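Local coordinates for viral structural protein 4 (Bombyx mori cytoplasmic polyhedrosis virus, PDB 6TZ0), which binds GTP through a P-loop-like nucleotide site and probably acts as the polymerase-associated NTPase that assists transcription inside the viral capsid, at residues B[74-77]-B[81-84]. Residues are numbered along the deposited sequence; the frame is centred on the assembly and turned at random.
Sequences ADMI and NTKV
Met-76 and Thr-82 meet where the chain, having left helix 70-79, passes beside its last turns, running roughly across the helix axis; their side chains cross at about a right angle. The methylene CG of Met-76 does the touching, 3.6 Å from CB of Thr-82 and 4.0 Å from its methyl CG2, a van der Waals contact between aliphatic carbons. Chi1 of -69° sets that CG beside the backbone N, anti to the carbonyl carbon. In Thr-82 the methyl lies anti to the backbone N and OG1 anti to the carbonyl carbon (chi1 -56°), which lets the hydroxyl reach back to Asn-81. OG1 donates a 3.1 Å hydrogen bond to OD1 of Asn-81, approaching from above the amide plane, 46° out of it. This bond ties together the two loop side chains beside Asp-75, whose CB lies 4.0 Å from OD1 of Asn-81 and 4.1 Å from OG1 of Thr-82. No hydrogen bond joins 74-77 to 81-84, so the contact is a local packing of loop against helix, far from the GTP site. Helix 136-146 serves both segments: Met-76 packs on Met-141 and Ser-142, whose OG hydrogen-bonds the backbone N of Val-84, while Ile-77, pointing away from the loop, packs against Ile-52 and Leu-56 of helix 41-60.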
loop_
_atom_site.group_PDB
_atom_site.type_symbol
_atom_site.label_atom_id
_atom_site.label_comp_id
_atom_site.label_asym_id
_atom_site.label_seq_id
_atom_site.Cartn_x
_atom_site.Cartn_y
_atom_site.Cartn_z
ATOM N N ALA B 74 36.482 -13.106 1.117
ATOM C CA ALA B 74 37.090 -11.924 0.521
ATOM C C ALA B 74 38.420 -11.591 1.176
ATOM O O ALA B 74 39.387 -11.260 0.485
ATOM C CB ALA B 74 36.131 -10.740 0.622
ATOM N N ASP B 75 38.497 -11.707 2.505
ATOM C CA ASP B 75 39.754 -11.447 3.199
ATOM C C ASP B 75 40.812 -12.486 2.854
ATOM O O ASP B 75 41.963 -12.128 2.578
ATOM C CB ASP B 75 39.527 -11.406 4.706
ATOM C CG ASP B 75 38.683 -10.231 5.131
ATOM O OD1 ASP B 75 38.659 -9.220 4.404
ATOM O OD2 ASP B 75 38.052 -10.314 6.204
ATOM N N MET B 76 40.423 -13.765 2.814
ATOM C CA MET B 76 41.369 -14.838 2.523
ATOM C C MET B 76 41.920 -14.748 1.108
ATOM O O MET B 76 43.099 -15.030 0.880
ATOM C CB MET B 76 40.693 -16.185 2.731
ATOM C CG MET B 76 40.396 -16.496 4.162
ATOM S SD MET B 76 39.295 -17.888 4.324
ATOM C CE MET B 76 40.373 -19.128 3.691
ATOM N N ILE B 77 41.092 -14.359 0.143
ATOM C CA ILE B 77 41.583 -14.317 -1.228
ATOM C C ILE B 77 42.294 -13.001 -1.513
ATOM O O ILE B 77 43.428 -12.988 -2.002
ATOM C CB ILE B 77 40.435 -14.564 -2.221
ATOM C CG1 ILE B 77 39.836 -15.947 -1.994
ATOM C CG2 ILE B 77 40.943 -14.462 -3.637
ATOM C CD1 ILE B 77 38.523 -16.152 -2.675
ATOM N N ASN B 81 45.322 -12.736 4.537
ATOM C CA ASN B 81 45.805 -12.617 5.909
ATOM C C ASN B 81 45.112 -13.544 6.898
ATOM O O ASN B 81 45.222 -13.321 8.108
ATOM C CB ASN B 81 45.680 -11.170 6.396
ATOM C CG ASN B 81 44.258 -10.635 6.334
ATOM O OD1 ASN B 81 43.329 -11.317 5.922
ATOM N ND2 ASN B 81 44.089 -9.397 6.764
ATOM N N THR B 82 44.395 -14.561 6.436
ATOM C CA THR B 82 43.573 -15.365 7.327
ATOM C C THR B 82 43.891 -16.838 7.138
ATOM O O THR B 82 43.876 -17.338 6.011
ATOM C CB THR B 82 42.089 -15.105 7.078
ATOM O OG1 THR B 82 41.820 -13.705 7.220
ATOM C CG2 THR B 82 41.237 -15.872 8.068
ATOM N N LYS B 83 44.185 -17.524 8.238
ATOM C CA LYS B 83 44.377 -18.967 8.253
ATOM C C LYS B 83 43.300 -19.590 9.125
ATOM O O LYS B 83 43.173 -19.241 10.302
ATOM C CB LYS B 83 45.762 -19.333 8.784
ATOM C CG LYS B 83 46.909 -18.915 7.895
ATOM C CD LYS B 83 48.235 -19.306 8.515
ATOM C CE LYS B 83 49.400 -18.846 7.658
ATOM N NZ LYS B 83 50.709 -19.185 8.282
ATOM N N VAL B 84 42.523 -20.502 8.553
ATOM C CA VAL B 84 41.514 -21.251 9.292
ATOM C C VAL B 84 41.992 -22.690 9.370
ATOM O O VAL B 84 42.218 -23.331 8.337
ATOM C CB VAL B 84 40.130 -21.157 8.632
ATOM C CG1 VAL B 84 39.106 -21.908 9.450
ATOM C CG2 VAL B 84 39.711 -19.710 8.462
#